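Fe(2+) transporter FeoB (Escherichia coli, PDB 3I8S) takes up ferrous iron across the inner membrane in a GTP-driven process, its cytosolic G-protein domain probably coupling nucleotide binding to channel opening. Local coordinates at residues E157-K160 with L161-R165; H176-Q179 with P180-N183; A253-C256 with D257-N261. All blocks are in the same frame, centred on the assembly; numbering follows the deposited sequence.

How the contacts relate
From the N terminus, the chain builds most of the GTP-binding domain before it reaches contact 1, the last turns of helix 154-164 packed on one face of the central sheet. It then runs to contact 2, in the helical domain, where residues 176-179 lead into helix 179-191; the centres of these two contacts lie about 36 Å apart, on opposite sides of the chain's centre. Contact 3 ends helix 240-259 and starts strand 260-262, bringing the chain back against the GTPase domain. The three follow in series, none nesting or crossing. Each is local. Contacts 2 and 3 approach to about 9 Å between nearest atoms, without touching.

Contact 1. Residues E157-K160 with L161-R165; sequences EALK and LAIDR
L159 and I163 stand one helical turn apart on the buried side of helix 154-164, and their side chains meet loosely, CG of L159 lying 4.5 Å from CD1 of I163. I163 carries CG1 beside its backbone N (chi1 -69°), which lays CG1 alongside the carbonyl of L159, 3.4 Å from L159 O. L159 O also accepts the N-H of I163, with I163 N at 2.9 Å. Equivalent i to i+4 bonds run from L161 N to E157 O, from A162 N to A158 O at 3.0 Å, and from D164 N to K160 O at 3.1 Å. On the outer side CD1 of L161 sits 3.5 Å over the centre of one face of the R165 guanidinium. Further out, L159, A162 and I163 rest on I116 of strand 115-120, and A158 and A162 on I146. The extended chain of K160 carries NZ to S46 O, while the carboxylate of D164 takes hydrogen bonds with T47, H50 and the backbone N of D49. The helix packs on the sheet of the P-loop GTPase fold through apolar groups, while polar K160 and D164 fasten its last turns to the end of strand 39-46 and the turn before strand 51-56.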
ATOM      1  N   GLU A 157      21.360  -3.019   1.432  1.00 22.82           N
ATOM      2  CA  GLU A 157      21.682  -4.186   2.236  1.00 23.91           C
ATOM      3  C   GLU A 157      20.693  -4.426   3.380  1.00 23.31           C
ATOM      4  O   GLU A 157      20.288  -5.555   3.594  1.00 22.49           O
ATOM      5  CB  GLU A 157      23.130  -4.126   2.718  1.00 24.09           C
ATOM      6  CG  GLU A 157      24.133  -4.248   1.532  1.00 28.46           C
ATOM      7  CD  GLU A 157      23.790  -5.421   0.573  1.00 36.60           C
ATOM      8  OE1 GLU A 157      23.853  -6.597   1.041  1.00 41.18           O
ATOM      9  OE2 GLU A 157      23.392  -5.178  -0.613  1.00 37.57           O
ATOM     10  N   ALA A 158      20.279  -3.366   4.080  1.00 23.42           N
ATOM     11  CA  ALA A 158      19.232  -3.471   5.115  1.00 22.78           C
ATOM     12  C   ALA A 158      17.878  -3.920   4.540  1.00 22.54           C
ATOM     13  O   ALA A 158      17.127  -4.685   5.178  1.00 21.74           O
ATOM     14  CB  ALA A 158      19.091  -2.174   5.872  1.00 22.19           C
ATOM     15  N   LEU A 159      17.546  -3.454   3.333  1.00 22.49           N
ATOM     16  CA  LEU A 159      16.332  -3.873   2.677  1.00 22.89           C
ATOM     17  C   LEU A 159      16.368  -5.384   2.370  1.00 22.90           C
ATOM     18  O   LEU A 159      15.365  -6.091   2.578  1.00 20.33           O
ATOM     19  CB  LEU A 159      16.131  -3.080   1.371  1.00 22.06           C
ATOM     20  CG  LEU A 159      14.847  -3.320   0.559  1.00 22.39           C
ATOM     21  CD1 LEU A 159      13.619  -3.065   1.466  1.00 24.16           C
ATOM     22  CD2 LEU A 159      14.882  -2.428  -0.749  1.00 23.41           C
ATOM     23  N   LYS A 160      17.513  -5.869   1.866  1.00 22.67           N
ATOM     24  CA  LYS A 160      17.642  -7.294   1.560  1.00 22.59           C
ATOM     25  C   LYS A 160      17.541  -8.148   2.827  1.00 22.35           C
ATOM     26  O   LYS A 160      16.944  -9.198   2.790  1.00 23.13           O
ATOM     27  CB  LYS A 160      18.910  -7.582   0.751  1.00 23.36           C
ATOM     28  CG  LYS A 160      18.864  -7.049  -0.677  1.00 23.84           C
ATOM     29  CD  LYS A 160      20.017  -7.518  -1.468  1.00 25.66           C
ATOM     30  CE  LYS A 160      19.994  -7.066  -2.889  1.00 24.93           C
ATOM     31  NZ  LYS A 160      21.104  -7.771  -3.668  1.00 26.28           N
ATOM     32  N   LEU A 161      18.124  -7.705   3.932  1.00 22.80           N
ATOM     33  CA  LEU A 161      17.958  -8.344   5.255  1.00 22.90           C
ATOM     34  C   LEU A 161      16.465  -8.465   5.598  1.00 21.58           C
ATOM     35  O   LEU A 161      16.004  -9.520   5.994  1.00 22.57           O
ATOM     36  CB  LEU A 161      18.635  -7.513   6.345  1.00 22.37           C
ATOM     37  CG  LEU A 161      18.579  -7.977   7.814  1.00 24.36           C
ATOM     38  CD1 LEU A 161      18.941  -9.446   7.954  1.00 27.19           C
ATOM     39  CD2 LEU A 161      19.543  -7.157   8.744  1.00 25.02           C
ATOM     40  N   ALA A 162      15.767  -7.334   5.491  1.00 21.93           N
ATOM     41  CA  ALA A 162      14.340  -7.265   5.738  1.00 22.72           C
ATOM     42  C   ALA A 162      13.543  -8.252   4.873  1.00 22.32           C
ATOM     43  O   ALA A 162      12.618  -8.904   5.375  1.00 24.12           O
ATOM     44  CB  ALA A 162      13.838  -5.796   5.595  1.00 22.61           C
ATOM     45  N   ILE A 163      13.892  -8.372   3.612  1.00 23.54           N
ATOM     46  CA  ILE A 163      13.240  -9.349   2.716  1.00 24.59           C
ATOM     47  C   ILE A 163      13.430 -10.774   3.267  1.00 24.45           C
ATOM     48  O   ILE A 163      12.472 -11.569   3.415  1.00 24.93           O
ATOM     49  CB  ILE A 163      13.765  -9.210   1.253  1.00 23.82           C
ATOM     50  CG1 ILE A 163      13.307  -7.887   0.583  1.00 23.43           C
ATOM     51  CG2 ILE A 163      13.355 -10.462   0.441  1.00 23.98           C
ATOM     52  CD1 ILE A 163      14.048  -7.538  -0.774  1.00 25.04           C
ATOM     53  N   ASP A 164      14.660 -11.102   3.656  1.00 24.20           N
ATOM     54  CA  ASP A 164      14.945 -12.440   4.214  1.00 25.05           C
ATOM     55  C   ASP A 164      14.240 -12.745   5.560  1.00 25.49           C
ATOM     56  O   ASP A 164      14.218 -13.879   6.059  1.00 27.91           O
ATOM     57  CB  ASP A 164      16.446 -12.692   4.313  1.00 24.10           C
ATOM     58  CG  ASP A 164      17.084 -12.981   2.968  1.00 24.13           C
ATOM     59  OD1 ASP A 164      18.306 -12.962   2.890  1.00 26.35           O
ATOM     60  OD2 ASP A 164      16.358 -13.257   1.992  1.00 29.68           O
ATOM     61  N   ARG A 165      13.721 -11.707   6.170  1.00 25.52           N
ATOM     62  CA  ARG A 165      12.964 -11.813   7.378  1.00 26.67           C
ATOM     63  C   ARG A 165      11.467 -11.479   7.238  1.00 26.04           C
ATOM     64  O   ARG A 165      10.786 -11.321   8.259  1.00 29.33           O
ATOM     65  CB  ARG A 165      13.579 -10.849   8.363  1.00 26.23           C
ATOM     66  CG  ARG A 165      14.936 -11.255   8.769  1.00 26.40           C
ATOM     67  CD  ARG A 165      15.469 -10.279   9.799  1.00 28.05           C
ATOM     68  NE  ARG A 165      16.687 -10.821  10.344  1.00 32.03           N
ATOM     69  CZ  ARG A 165      17.544 -10.146  11.094  1.00 29.78           C
ATOM     70  NH1 ARG A 165      17.313  -8.871  11.401  1.00 32.70           N
ATOM     71  NH2 ARG A 165      18.622 -10.746  11.500  1.00 25.18           N
TER

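Contact 2. Residues H176-Q179 with P180-N183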
ATOM      1  N   HIS A 176      -9.486   4.060  12.377  1.00 27.69           N
ATOM      2  CA  HIS A 176     -10.589   3.817  13.290  1.00 27.73           C
ATOM      3  C   HIS A 176     -11.887   4.291  12.674  1.00 27.61           C
ATOM      4  O   HIS A 176     -12.346   5.412  12.919  1.00 27.37           O
ATOM      5  CB  HIS A 176     -10.373   4.482  14.660  1.00 27.93           C
ATOM      6  CG  HIS A 176     -11.273   3.934  15.718  1.00 27.84           C
ATOM      7  ND1 HIS A 176     -10.948   2.829  16.471  1.00 31.64           N
ATOM      8  CD2 HIS A 176     -12.512   4.306  16.110  1.00 29.32           C
ATOM      9  CE1 HIS A 176     -11.941   2.549  17.293  1.00 30.42           C
ATOM     10  NE2 HIS A 176     -12.902   3.435  17.099  1.00 31.00           N
ATOM     11  N   TYR A 177     -12.489   3.416  11.873  1.00 26.75           N
ATOM     12  CA  TYR A 177     -13.746   3.730  11.220  1.00 26.46           C
ATOM     13  C   TYR A 177     -14.926   3.643  12.164  1.00 25.97           C
ATOM     14  O   TYR A 177     -14.949   2.792  13.071  1.00 24.48           O
ATOM     15  CB  TYR A 177     -14.012   2.757  10.077  1.00 26.87           C
ATOM     16  CG  TYR A 177     -12.981   2.746   8.990  1.00 27.13           C
ATOM     17  CD1 TYR A 177     -12.046   1.720   8.895  1.00 28.35           C
ATOM     18  CD2 TYR A 177     -12.916   3.784   8.061  1.00 25.84           C
ATOM     19  CE1 TYR A 177     -11.108   1.718   7.856  1.00 27.88           C
ATOM     20  CE2 TYR A 177     -11.999   3.783   7.037  1.00 28.71           C
ATOM     21  CZ  TYR A 177     -11.096   2.735   6.948  1.00 28.47           C
ATOM     22  OH  TYR A 177     -10.209   2.763   5.929  1.00 28.95           O
ATOM     23  N   ALA A 178     -15.918   4.507  11.920  1.00 26.29           N
ATOM     24  CA  ALA A 178     -17.206   4.493  12.654  1.00 26.18           C
ATOM     25  C   ALA A 178     -17.845   3.104  12.553  1.00 26.36           C
ATOM     26  O   ALA A 178     -17.784   2.478  11.472  1.00 26.26           O
ATOM     27  CB  ALA A 178     -18.159   5.588  12.122  1.00 26.75           C
ATOM     28  N   GLN A 179     -18.390   2.598  13.660  1.00 26.22           N
ATOM     29  CA  GLN A 179     -18.891   1.194  13.695  1.00 26.62           C
ATOM     30  C   GLN A 179     -19.953   0.893  12.607  1.00 25.75           C
ATOM     31  O   GLN A 179     -19.957  -0.204  12.041  1.00 24.83           O
ATOM     32  CB  GLN A 179     -19.428   0.804  15.063  1.00 27.53           C
ATOM     33  CG  GLN A 179     -19.651  -0.723  15.229  1.00 28.17           C
ATOM     34  CD  GLN A 179     -18.363  -1.521  15.117  1.00 32.82           C
ATOM     35  OE1 GLN A 179     -17.393  -1.225  15.809  1.00 35.39           O
ATOM     36  NE2 GLN A 179     -18.335  -2.522  14.219  1.00 34.46           N
ATOM     37  N   PRO A 180     -20.853   1.842  12.309  1.00 24.58           N
ATOM     38  CA  PRO A 180     -21.801   1.469  11.238  1.00 24.94           C
ATOM     39  C   PRO A 180     -21.096   1.169   9.899  1.00 24.68           C
ATOM     40  O   PRO A 180     -21.513   0.256   9.177  1.00 23.80           O
ATOM     41  CB  PRO A 180     -22.730   2.696  11.155  1.00 24.19           C
ATOM     42  CG  PRO A 180     -22.618   3.342  12.452  1.00 25.07           C
ATOM     43  CD  PRO A 180     -21.177   3.168  12.845  1.00 25.60           C
ATOM     44  N   LEU A 181     -20.019   1.905   9.570  1.00 24.14           N
ATOM     45  CA  LEU A 181     -19.271   1.668   8.344  1.00 24.34           C
ATOM     46  C   LEU A 181     -18.717   0.248   8.343  1.00 24.46           C
ATOM     47  O   LEU A 181     -18.824  -0.461   7.339  1.00 24.25           O
ATOM     48  CB  LEU A 181     -18.144   2.691   8.157  1.00 24.26           C
ATOM     49  CG  LEU A 181     -18.592   4.166   8.017  1.00 25.80           C
ATOM     50  CD1 LEU A 181     -17.431   5.185   8.162  1.00 26.56           C
ATOM     51  CD2 LEU A 181     -19.334   4.370   6.690  1.00 26.91           C
ATOM     52  N   LEU A 182     -18.126  -0.146   9.475  1.00 25.19           N
ATOM     53  CA  LEU A 182     -17.547  -1.480   9.609  1.00 24.64           C
ATOM     54  C   LEU A 182     -18.626  -2.550   9.491  1.00 24.19           C
ATOM     55  O   LEU A 182     -18.397  -3.556   8.813  1.00 24.01           O
ATOM     56  CB  LEU A 182     -16.832  -1.622  10.933  1.00 25.86           C
ATOM     57  CG  LEU A 182     -15.560  -0.786  11.104  1.00 26.87           C
ATOM     58  CD1 LEU A 182     -15.083  -1.042  12.521  1.00 29.76           C
ATOM     59  CD2 LEU A 182     -14.475  -1.119  10.059  1.00 29.76           C
ATOM     60  N   ASN A 183     -19.765  -2.324  10.145  1.00 22.77           N
ATOM     61  CA  ASN A 183     -20.919  -3.255  10.104  1.00 23.65           C
ATOM     62  C   ASN A 183     -21.397  -3.497   8.681  1.00 23.39           C
ATOM     63  O   ASN A 183     -21.585  -4.664   8.254  1.00 22.95           O
ATOM     64  CB  ASN A 183     -22.092  -2.744  10.934  1.00 23.95           C
ATOM     65  CG  ASN A 183     -21.861  -2.851  12.440  1.00 24.43           C
ATOM     66  OD1 ASN A 183     -20.910  -3.481  12.911  1.00 25.18           O
ATOM     67  ND2 ASN A 183     -22.732  -2.221  13.197  1.00 29.27           N
TER
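L182 pushes its two methyls back against the residues that precede the helix: CD2 lies 3.9 Å from CB of Y177 and approaches the tyrosine ring obliquely, while CD1 reaches the Y177 backbone O, also at 3.9 Å. L182 CD2 fills the bend at Y177 between CB and CD1, the two side chains crossing at about a right angle. A178, at the N-cap position, offers a smaller bump: its methyl touches CD of P180 and, at 4.0 Å, CD1 of L181. Its carbonyl O receives two weak bonds, from L181 N and L182 N, and N183 N makes a firmer i to i+4 bond to Q179 O at 2.9 Å. The Q179 side chain runs forward over this turn: with CG anti to the backbone N (chi1 -167°) and a bend at chi2 (63°), its amide passes across L182, NE2 lying 3.7 Å from CB of L182. Q179 NE2 then donates to N183 OD1 at 3.0 Å, nearly straight at 166°; the acceptor lies close to the plane of the Q179 amide, but NE2 stands above the carbonyl plane of N183. In the helical domain this start of helix 179-191 has L181 and Y177 packed on helices 198-210 and 240-259, with Y177 OH hydrogen-bonded to R248 and E110. P180 and L181 lean on L233 of helix 226-236.

Contact 3. Residues A253-C256 with D257-N261; sequences AAIC and DVVSN
I255 and V259 come together through different placements of their CG2 branches: in I255 this methyl is anti to the backbone N, and in V259 CG1 is roughly anti to the backbone N (chi1 158°), which leaves CG2 beside that N and facing I255. I255 CG2 and V259 CG2 meet at 4.1 Å, the side chains side by side and pointing the same way. V259 CG2 also lies against I255 O, which accepts the N-H of V259 at 2.9 Å and, weakly, that of V258. One residue further, S260 N still donates to C256 O at 3.0 Å, the last bond of the helical pattern here, and S260 itself takes extended backbone angles. Here helix 240-259, in the helical domain, turns directly into strand 260-262, which pairs antiparallel with strand 130-132 of the GTPase domain. The N261 side chain reaches back to the last turn: N261 ND2 donates to V258 O at 3.0 Å, in the plane of its own amide but above the carbonyl plane of V258. On the inner side I255 and V259 pack on L137 of helix 134-141, and C256 rests on L102 of helix 98-111. Backbone hydrogen bonds join N261 to R131 of strand 130-132 and V259 to E133 just beyond it.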
ATOM      1  N   ALA A 253      -2.566  11.684  10.106  1.00 21.03           N
ATOM      2  CA  ALA A 253      -2.218  12.878  10.826  1.00 20.24           C
ATOM      3  C   ALA A 253      -1.669  12.566  12.240  1.00 19.62           C
ATOM      4  O   ALA A 253      -0.688  13.174  12.691  1.00 19.72           O
ATOM      5  CB  ALA A 253      -3.469  13.852  10.861  1.00 19.40           C
ATOM      6  N   ALA A 254      -2.309  11.613  12.922  1.00 18.51           N
ATOM      7  CA  ALA A 254      -1.912  11.220  14.282  1.00 19.88           C
ATOM      8  C   ALA A 254      -0.525  10.566  14.285  1.00 18.82           C
ATOM      9  O   ALA A 254       0.293  10.843  15.155  1.00 18.51           O
ATOM     10  CB  ALA A 254      -2.998  10.265  14.867  1.00 18.59           C
ATOM     11  N   ILE A 255      -0.269   9.701  13.301  1.00 19.85           N
ATOM     12  CA  ILE A 255       1.053   9.079  13.074  1.00 19.90           C
ATOM     13  C   ILE A 255       2.120  10.137  12.814  1.00 19.59           C
ATOM     14  O   ILE A 255       3.158  10.190  13.472  1.00 19.52           O
ATOM     15  CB  ILE A 255       1.003   8.025  11.869  1.00 19.47           C
ATOM     16  CG1 ILE A 255       0.100   6.864  12.221  1.00 20.80           C
ATOM     17  CG2 ILE A 255       2.414   7.490  11.516  1.00 21.51           C
ATOM     18  CD1 ILE A 255      -0.112   5.831  11.043  1.00 20.77           C
ATOM     19  N   CYS A 256       1.824  11.034  11.905  1.00 19.92           N
ATOM     20  CA  CYS A 256       2.792  12.011  11.532  1.00 21.26           C
ATOM     21  C   CYS A 256       3.129  12.992  12.639  1.00 20.80           C
ATOM     22  O   CYS A 256       4.268  13.454  12.710  1.00 20.07           O
ATOM     23  CB  CYS A 256       2.366  12.737  10.282  1.00 21.15           C
ATOM     24  SG  CYS A 256       2.484  11.668   8.882  1.00 26.04           S
ATOM     25  N   ASP A 257       2.170  13.276  13.506  1.00 20.34           N
ATOM     26  CA  ASP A 257       2.407  14.132  14.662  1.00 21.12           C
ATOM     27  C   ASP A 257       3.494  13.575  15.581  1.00 20.58           C
ATOM     28  O   ASP A 257       4.220  14.335  16.169  1.00 19.48           O
ATOM     29  CB  ASP A 257       1.149  14.311  15.512  1.00 21.68           C
ATOM     30  CG  ASP A 257       0.170  15.319  14.927  1.00 25.35           C
ATOM     31  OD1 ASP A 257       0.525  15.983  13.926  1.00 24.44           O
ATOM     32  OD2 ASP A 257      -0.962  15.429  15.483  1.00 28.94           O
ATOM     33  N   VAL A 258       3.568  12.254  15.702  1.00 20.35           N
ATOM     34  CA  VAL A 258       4.558  11.585  16.527  1.00 21.47           C
ATOM     35  C   VAL A 258       5.879  11.382  15.805  1.00 21.34           C
ATOM     36  O   VAL A 258       6.958  11.631  16.346  1.00 20.66           O
ATOM     37  CB  VAL A 258       4.025  10.201  16.977  1.00 21.03           C
ATOM     38  CG1 VAL A 258       5.096   9.423  17.718  1.00 22.57           C
ATOM     39  CG2 VAL A 258       2.762  10.373  17.879  1.00 21.28           C
ATOM     40  N   VAL A 259       5.767  10.915  14.569  1.00 23.09           N
ATOM     41  CA  VAL A 259       6.882  10.396  13.791  1.00 24.52           C
ATOM     42  C   VAL A 259       7.757  11.453  13.103  1.00 25.19           C
ATOM     43  O   VAL A 259       8.955  11.241  12.941  1.00 23.63           O
ATOM     44  CB  VAL A 259       6.284   9.395  12.767  1.00 24.91           C
ATOM     45  CG1 VAL A 259       7.139   9.148  11.585  1.00 27.73           C
ATOM     46  CG2 VAL A 259       5.868   8.108  13.557  1.00 25.72           C
ATOM     47  N   SER A 260       7.144  12.558  12.685  1.00 27.01           N
ATOM     48  CA  SER A 260       7.844  13.616  11.964  1.00 28.67           C
ATOM     49  C   SER A 260       8.031  14.800  12.882  1.00 30.54           C
ATOM     50  O   SER A 260       7.058  15.326  13.421  1.00 31.86           O
ATOM     51  CB  SER A 260       7.074  14.000  10.708  1.00 29.12           C
ATOM     52  OG  SER A 260       7.767  15.026  10.003  1.00 30.71           O
ATOM     53  N   ASN A 261       9.294  15.163  13.108  1.00 31.60           N
ATOM     54  CA  ASN A 261       9.679  16.186  14.065  1.00 32.77           C
ATOM     55  C   ASN A 261      10.542  17.220  13.373  1.00 33.43           C
ATOM     56  O   ASN A 261      11.144  16.928  12.347  1.00 32.57           O
ATOM     57  CB  ASN A 261      10.545  15.581  15.174  1.00 33.47           C
ATOM     58  CG  ASN A 261       9.787  14.666  16.120  1.00 34.37           C
ATOM     59  OD1 ASN A 261      10.034  14.705  17.324  1.00 40.00           O
ATOM     60  ND2 ASN A 261       8.932  13.803  15.591  1.00 37.46           N
TER